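Local atomic coordinates of cephalosporin acylase (Bacillus halodurans, PDB entry 2NLZ), a protein that probably acts as an acylase of the N-terminal nucleophile hydrolase superfamily, related to the gamma-glutamyltranspeptidases, cleaving amide bonds. Residues 45-50 and 361-366; 34-39 and 51-56; 76-81 and 367-372. The protein carries 1 engineered substitution. One frame throughout, in Å; residues are numbered along the deposited sequence.

Contact 1: residues 45-50 and 361-366; sequences GNAIDA and LATADG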
loop_
_atom_site.group_PDB
_atom_site.type_symbol
_atom_site.label_atom_id
_atom_site.label_comp_id
_atom_site.label_asym_id
_atom_site.label_seq_id
_atom_site.Cartn_x
_atom_site.Cartn_y
_atom_site.Cartn_z
ATOM N N GLY D 45 36.206 10.522 24.655
ATOM C CA GLY D 45 35.373 9.581 25.408
ATOM C C GLY D 45 35.123 8.299 24.644
ATOM O O GLY D 45 35.179 8.288 23.419
ATOM N N ASN D 46 34.874 7.216 25.375
ATOM C CA ASN D 46 34.529 5.940 24.771
ATOM C C ASN D 46 33.011 5.733 24.810
ATOM O O ASN D 46 32.274 6.623 25.223
ATOM C CB ASN D 46 35.291 4.777 25.441
ATOM C CG ASN D 46 35.051 4.683 26.948
ATOM O OD1 ASN D 46 33.944 4.908 27.448
ATOM N ND2 ASN D 46 36.101 4.331 27.675
ATOM N N ALA D 47 32.555 4.556 24.394
ATOM C CA ALA D 47 31.132 4.271 24.256
ATOM C C ALA D 47 30.376 4.438 25.575
ATOM O O ALA D 47 29.219 4.868 25.576
ATOM C CB ALA D 47 30.924 2.880 23.680
ATOM N N ILE D 48 31.037 4.111 26.686
ATOM C CA ILE D 48 30.451 4.256 28.017
ATOM C C ILE D 48 30.258 5.739 28.329
ATOM O O ILE D 48 29.162 6.171 28.713
ATOM C CB ILE D 48 31.322 3.583 29.112
ATOM C CG1 ILE D 48 31.331 2.062 28.953
ATOM C CG2 ILE D 48 30.828 3.933 30.503
ATOM C CD1 ILE D 48 32.506 1.515 28.140
ATOM N N ASP D 49 31.319 6.518 28.146
ATOM C CA ASP D 49 31.236 7.957 28.326
ATOM C C ASP D 49 30.070 8.504 27.528
ATOM O O ASP D 49 29.210 9.190 28.081
ATOM C CB ASP D 49 32.530 8.638 27.891
ATOM C CG ASP D 49 33.687 8.352 28.821
ATOM O OD1 ASP D 49 33.564 8.613 30.040
ATOM O OD2 ASP D 49 34.729 7.886 28.319
ATOM N N ALA D 50 30.028 8.164 26.237
ATOM C CA ALA D 50 28.961 8.608 25.325
ATOM C C ALA D 50 27.555 8.232 25.798
ATOM O O ALA D 50 26.617 9.010 25.638
ATOM C CB ALA D 50 29.205 8.082 23.915
ATOM N N LEU D 361 18.762 3.814 24.382
ATOM C CA LEU D 361 19.975 4.446 23.919
ATOM C C LEU D 361 20.955 3.323 23.597
ATOM O O LEU D 361 21.019 2.321 24.329
ATOM C CB LEU D 361 20.487 5.314 25.070
ATOM C CG LEU D 361 21.803 6.045 25.251
ATOM C CD1 LEU D 361 21.650 6.754 26.562
ATOM C CD2 LEU D 361 23.005 5.113 25.289
ATOM N N ALA D 362 21.711 3.474 22.512
ATOM C CA ALA D 362 22.760 2.513 22.215
ATOM C C ALA D 362 23.984 3.209 21.679
ATOM O O ALA D 362 23.883 4.091 20.825
ATOM C CB ALA D 362 22.280 1.464 21.238
ATOM N N THR D 363 25.143 2.813 22.200
ATOM C CA THR D 363 26.419 3.376 21.780
ATOM C C THR D 363 27.470 2.294 21.508
ATOM O O THR D 363 27.483 1.227 22.139
ATOM C CB THR D 363 26.978 4.311 22.839
ATOM O OG1 THR D 363 26.908 3.656 24.105
ATOM C CG2 THR D 363 26.172 5.599 22.921
ATOM N N ALA D 364 28.349 2.586 20.559
ATOM C CA ALA D 364 29.484 1.722 20.251
ATOM C C ALA D 364 30.660 2.574 19.757
ATOM O O ALA D 364 30.457 3.654 19.175
ATOM C CB ALA D 364 29.098 0.688 19.213
ATOM N N ASP D 365 31.881 2.098 19.996
ATOM C CA ASP D 365 33.073 2.795 19.505
ATOM C C ASP D 365 34.006 1.924 18.669
ATOM O O ASP D 365 33.728 0.743 18.429
ATOM C CB ASP D 365 33.833 3.485 20.654
ATOM C CG ASP D 365 34.377 2.507 21.697
ATOM O OD1 ASP D 365 34.681 1.346 21.354
ATOM O OD2 ASP D 365 34.530 2.918 22.870
ATOM N N GLY D 366 35.114 2.523 18.236
ATOM C CA GLY D 366 36.116 1.834 17.428
ATOM C C GLY D 366 36.925 0.794 18.172
ATOM O O GLY D 366 37.372 -0.174 17.575
#
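A capping box opens helix 47-61 where its first turn rests on strand 359-365, part of the helix-on-sheet layering of the Ntn-hydrolase fold. N46 is the N-cap. Its CG lies between the backbone N and the carbonyl carbon (chi1 57°), and this brings OD1 round to accept from D49 N at 3.2 Å, nearly straight and in the carbonyl plane; the bond from I48 N to the same oxygen is weak. D49 completes the box: its OD2 accepts from N46 N through the anti lone pair.

The strand bonds to the first turn at A47, once at N and once at O. D365 OD2 receives A47 N at 3.0 Å, with the donor 34° above the carboxylate plane, while its OD1 accepts from N369 N. A carboxylate beside the helix N-terminus would probably be stabilised as the anion. Two residues back, T363 OG1 donates to A47 O, although the position of this hydroxyl is less certain, and T363 CG2 touches A50 CB at 4.0 Å. Between the two polar links, A47 CB lies 3.9 Å from A364 CA. Beyond the pair, A47 and T363 pack on V371 of strand 370-376, and A50 leans on L41 of helix 31-42.

Contact 2: residues 34-39 and 51-56; sequences AQAGLD and AIATAT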
loop_
_atom_site.group_PDB
_atom_site.type_symbol
_atom_site.label_atom_id
_atom_site.label_comp_id
_atom_site.label_asym_id
_atom_site.label_seq_id
_atom_site.Cartn_x
_atom_site.Cartn_y
_atom_site.Cartn_z
ATOM N N ALA D 34 21.825 12.243 20.917
ATOM C CA ALA D 34 22.818 11.560 20.093
ATOM C C ALA D 34 24.026 12.470 19.848
ATOM O O ALA D 34 25.180 12.030 19.906
ATOM C CB ALA D 34 22.201 11.106 18.768
ATOM N N GLN D 35 23.743 13.746 19.603
ATOM C CA GLN D 35 24.775 14.749 19.397
ATOM C C GLN D 35 25.717 14.874 20.596
ATOM O O GLN D 35 26.915 15.066 20.420
ATOM C CB GLN D 35 24.136 16.101 19.058
ATOM C CG GLN D 35 25.073 17.117 18.401
ATOM C CD GLN D 35 25.529 16.712 17.001
ATOM O OE1 GLN D 35 24.963 15.811 16.369
ATOM N NE2 GLN D 35 26.555 17.391 16.510
ATOM N N ALA D 36 25.166 14.740 21.800
ATOM C CA ALA D 36 25.942 14.772 23.031
ATOM C C ALA D 36 26.951 13.637 23.085
ATOM O O ALA D 36 28.129 13.860 23.359
ATOM C CB ALA D 36 25.015 14.731 24.256
ATOM N N GLY D 37 26.489 12.421 22.809
ATOM C CA GLY D 37 27.363 11.247 22.796
ATOM C C GLY D 37 28.460 11.340 21.745
ATOM O O GLY D 37 29.573 10.848 21.942
ATOM N N LEU D 38 28.141 11.977 20.624
ATOM C CA LEU D 38 29.128 12.257 19.596
ATOM C C LEU D 38 30.183 13.252 20.061
ATOM O O LEU D 38 31.372 13.043 19.831
ATOM C CB LEU D 38 28.444 12.787 18.346
ATOM C CG LEU D 38 28.278 11.813 17.183
ATOM C CD1 LEU D 38 27.853 10.414 17.629
ATOM C CD2 LEU D 38 27.284 12.400 16.215
ATOM N N ASP D 39 29.746 14.326 20.719
ATOM C CA ASP D 39 30.660 15.343 21.238
ATOM C C ASP D 39 31.597 14.776 22.293
ATOM O O ASP D 39 32.734 15.239 22.431
ATOM C CB ASP D 39 29.889 16.514 21.834
ATOM C CG ASP D 39 29.105 17.287 20.795
ATOM O OD1 ASP D 39 28.280 18.144 21.202
ATOM O OD2 ASP D 39 29.307 17.031 19.580
ATOM N N ALA D 51 27.427 7.039 26.377
ATOM C CA ALA D 51 26.166 6.561 26.890
ATOM C C ALA D 51 25.694 7.469 28.019
ATOM O O ALA D 51 24.533 7.879 28.047
ATOM C CB ALA D 51 26.312 5.140 27.369
ATOM N N ILE D 52 26.606 7.792 28.934
ATOM C CA ILE D 52 26.313 8.690 30.053
ATOM C C ILE D 52 25.972 10.079 29.521
ATOM O O ILE D 52 25.020 10.696 29.968
ATOM C CB ILE D 52 27.477 8.737 31.068
ATOM C CG1 ILE D 52 27.746 7.341 31.642
ATOM C CG2 ILE D 52 27.172 9.684 32.210
ATOM C CD1 ILE D 52 29.115 7.182 32.285
ATOM N N ALA D 53 26.718 10.541 28.530
ATOM C CA ALA D 53 26.436 11.835 27.916
ATOM C C ALA D 53 25.002 11.905 27.411
ATOM O O ALA D 53 24.248 12.821 27.739
ATOM C CB ALA D 53 27.407 12.111 26.783
ATOM N N THR D 54 24.638 10.899 26.633
ATOM C CA THR D 54 23.328 10.789 26.034
ATOM C C THR D 54 22.216 10.586 27.065
ATOM O O THR D 54 21.119 11.111 26.899
ATOM C CB THR D 54 23.315 9.619 25.043
ATOM O OG1 THR D 54 24.487 9.681 24.216
ATOM C CG2 THR D 54 22.075 9.668 24.173
ATOM N N ALA D 55 22.498 9.827 28.123
ATOM C CA ALA D 55 21.487 9.525 29.130
ATOM C C ALA D 55 21.112 10.785 29.877
ATOM O O ALA D 55 19.930 11.117 30.010
ATOM C CB ALA D 55 21.987 8.469 30.093
ATOM N N THR D 56 22.135 11.494 30.344
ATOM C CA THR D 56 21.949 12.730 31.097
ATOM C C THR D 56 21.352 13.818 30.216
ATOM O O THR D 56 20.584 14.649 30.700
ATOM C CB THR D 56 23.269 13.240 31.719
ATOM O OG1 THR D 56 24.296 13.276 30.719
ATOM C CG2 THR D 56 23.705 12.344 32.855
#
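Two consecutive helices, 31-42 and 47-61, pack as a roughly antiparallel helical hairpin, and here their small residues meet in the buried helical layer that lies against the sheet in this αββα Ntn-hydrolase fold. The short segments 34-39 and 51-56 run at 149° to each other with their axes 7.4 Å apart at closest approach, a close spacing that alanine and glycine make possible. No hydrogen bond crosses; the contact is one of van der Waals packing.

A36 and A53 form one end of it. Each methyl sits near the other residue's carbonyl, A53 CB being 3.9 Å from A36 O and A36 CB 4.0 Å from A53 O, so that both lie over the partner's backbone as well as beside its methyl.

The other end is carried by T54. Its CG2 is anti to the backbone N and reaches to 4.2 Å from A34 N, while OG1, beside its own backbone N, is turned to bond A50 O one turn earlier in the same helix. The polar tip is therefore satisfied within helix 47-61 even though it borders helix 31-42. T54 also touches V26 and T28 of strand 24-28, and elsewhere on helix 31-42 D39 makes a salt bridge with K42 of the second subunit.

G37 lies closest to T54 along the backbones. Its CA is 3.6 Å from T54 OG1, and a CB modelled on G37 would fall only 2.7 Å from that hydroxyl oxygen.

Contact 3: residues 76-81 and 367-372; sequences VWTKGK and DGNMVS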
loop_
_atom_site.group_PDB
_atom_site.type_symbol
_atom_site.label_atom_id
_atom_site.label_comp_id
_atom_site.label_asym_id
_atom_site.label_seq_id
_atom_site.Cartn_x
_atom_site.Cartn_y
_atom_site.Cartn_z
ATOM N N VAL D 76 26.918 -3.421 29.306
ATOM C CA VAL D 76 28.087 -2.804 28.682
ATOM C C VAL D 76 29.134 -3.851 28.306
ATOM O O VAL D 76 29.523 -4.686 29.125
ATOM C CB VAL D 76 28.668 -1.635 29.555
ATOM C CG1 VAL D 76 28.597 -1.974 31.022
ATOM C CG2 VAL D 76 30.089 -1.315 29.166
ATOM N N TRP D 77 29.539 -3.828 27.042
ATOM C CA TRP D 77 30.597 -4.714 26.568
ATOM C C TRP D 77 31.884 -3.946 26.458
ATOM O O TRP D 77 31.991 -3.009 25.669
ATOM C CB TRP D 77 30.273 -5.301 25.201
ATOM C CG TRP D 77 31.315 -6.266 24.691
ATOM C CD1 TRP D 77 32.475 -5.963 24.016
ATOM C CD2 TRP D 77 31.274 -7.698 24.786
ATOM N NE1 TRP D 77 33.151 -7.121 23.692
ATOM C CE2 TRP D 77 32.433 -8.196 24.152
ATOM C CE3 TRP D 77 30.363 -8.609 25.343
ATOM C CZ2 TRP D 77 32.702 -9.556 24.067
ATOM C CZ3 TRP D 77 30.638 -9.957 25.263
ATOM C CH2 TRP D 77 31.795 -10.418 24.633
ATOM N N THR D 78 32.865 -4.369 27.240
ATOM C CA THR D 78 34.161 -3.725 27.257
ATOM C C THR D 78 35.196 -4.747 27.695
ATOM O O THR D 78 34.925 -5.559 28.597
ATOM C CB THR D 78 34.152 -2.473 28.175
ATOM O OG1 THR D 78 35.446 -1.867 28.182
ATOM C CG2 THR D 78 33.732 -2.829 29.594
ATOM N N LYS D 79 36.367 -4.696 27.049
ATOM C CA LYS D 79 37.485 -5.641 27.263
ATOM C C LYS D 79 37.038 -7.094 27.098
ATOM O O LYS D 79 37.293 -7.927 27.974
ATOM C CB LYS D 79 38.166 -5.478 28.646
ATOM C CG LYS D 79 37.975 -4.142 29.393
ATOM C CD LYS D 79 39.057 -3.114 29.088
ATOM C CE LYS D 79 38.857 -1.866 29.945
ATOM N NZ LYS D 79 39.925 -0.852 29.733
ATOM N N GLY D 80 36.350 -7.381 25.993
ATOM C CA GLY D 80 35.883 -8.739 25.678
ATOM C C GLY D 80 34.933 -9.426 26.658
ATOM O O GLY D 80 34.821 -10.653 26.658
ATOM N N LYS D 81 34.227 -8.639 27.468
ATOM C CA LYS D 81 33.362 -9.163 28.525
ATOM C C LYS D 81 32.068 -8.350 28.641
ATOM O O LYS D 81 32.080 -7.111 28.588
ATOM C CB LYS D 81 34.116 -9.152 29.863
ATOM C CG LYS D 81 33.495 -9.977 30.991
ATOM C CD LYS D 81 33.724 -11.477 30.807
ATOM C CE LYS D 81 33.943 -12.190 32.146
ATOM N NZ LYS D 81 32.944 -11.812 33.193
ATOM N N ASP D 367 37.092 0.988 19.479
ATOM C CA ASP D 367 37.907 0.102 20.325
ATOM C C ASP D 367 37.147 -1.114 20.858
ATOM O O ASP D 367 37.591 -1.753 21.814
ATOM C CB ASP D 367 38.487 0.881 21.510
ATOM C CG ASP D 367 39.284 2.106 21.079
ATOM O OD1 ASP D 367 40.217 1.955 20.267
ATOM O OD2 ASP D 367 38.986 3.221 21.562
ATOM N N GLY D 368 35.999 -1.419 20.254
ATOM C CA GLY D 368 35.223 -2.606 20.614
ATOM C C GLY D 368 34.375 -2.490 21.865
ATOM O O GLY D 368 33.916 -3.501 22.391
ATOM N N ASN D 369 34.171 -1.267 22.350
ATOM C CA ASN D 369 33.234 -1.029 23.445
ATOM C C ASN D 369 31.825 -0.730 22.930
ATOM O O ASN D 369 31.662 -0.057 21.906
ATOM C CB ASN D 369 33.726 0.080 24.357
ATOM C CG ASN D 369 35.130 -0.162 24.844
ATOM O OD1 ASN D 369 35.435 -1.218 25.395
ATOM N ND2 ASN D 369 36.002 0.817 24.638
ATOM N N MET D 370 30.823 -1.270 23.627
ATOM C CA MET D 370 29.421 -1.179 23.213
ATOM C C MET D 370 28.524 -1.137 24.440
ATOM O O MET D 370 28.780 -1.865 25.418
ATOM C CB MET D 370 29.027 -2.385 22.349
ATOM C CG MET D 370 29.823 -2.505 21.059
ATOM S SD MET D 370 28.956 -3.233 19.671
ATOM C CE MET D 370 29.205 -4.951 20.048
ATOM N N VAL D 371 27.486 -0.295 24.413
ATOM C CA VAL D 371 26.539 -0.263 25.536
ATOM C C VAL D 371 25.063 -0.179 25.160
ATOM O O VAL D 371 24.670 0.558 24.260
ATOM C CB VAL D 371 26.929 0.775 26.657
ATOM C CG1 VAL D 371 27.844 1.855 26.124
ATOM C CG2 VAL D 371 25.691 1.371 27.365
ATOM N N SER D 372 24.272 -0.984 25.860
ATOM C CA SER D 372 22.824 -0.910 25.871
ATOM C C SER D 372 22.416 -0.210 27.164
ATOM O O SER D 372 22.628 -0.747 28.246
ATOM C CB SER D 372 22.261 -2.329 25.865
ATOM O OG SER D 372 20.855 -2.361 25.698
#
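From the backbone outward, W77 first sets its CB beside M370 CB, 4.3 Å away. Its CG is anti to the backbone N (chi1 -178°), and the indole then turns so that CD1 meets G368 O at the ring edge, 3.3 Å away and in the ring plane, with NE1 farther from that oxygen. Over one face of the indole comes the backbone of the following turn: K81 N stands 3.7 Å above the ring centre and G80 C is offset toward the rim. Side chains of D430 and P432 also touch the tryptophan.

The backbone beneath it belongs to strand 71-78, antiparallel to strand 370-376 in the β-layers of the Ntn-hydrolase fold. W77 and M370 form a hydrogen-bonded pair: W77 N reaches M370 O at 2.7 Å, nearly along the C=O axis, and M370 N answers to W77 O at 2.9 Å.

Past this pair, strand 71-78 enters a type I' turn from T78 to K81. T78 OG1, anti to its backbone N, donates to N369 OD1 at 2.9 Å from 51° above the carbonyl plane, the two side chains crossing obliquely. An alanine at N369 would lack this acceptor and would probably leave the start of the turn less firmly tied to segment 367-372.

V76 and V371, a non-hydrogen-bonded pair, point to the opposite face of the sheet from W77 and M370. Their CB atoms are 4.2 Å apart, with V76 packing on I48 and V371 on A47 and A51 of helix 47-61.

Helix 47-61 is common to contacts 1 and 2, whose centres are about 8 Å apart. At the junction A50 CB lies 3.4 Å from G37 O. Contacts 1 and 3, about 9 Å apart between centres, contribute adjacent strands, 359-365 from contact 1 and 370-376 from contact 3, joined by a probable hydrogen bond from V371 N to T363 O. The centres of contacts 2 and 3 are about 16 Å apart, yet A51 CB reaches V371 CG2 at 3.8 Å. No ligand marks a pocket here. Strand 359-365 begins just after unmodelled residues 354-357, where relatives, and probably this protein, are cleaved to expose the N-terminal nucleophile; contact 1 lies toward the strand's other end.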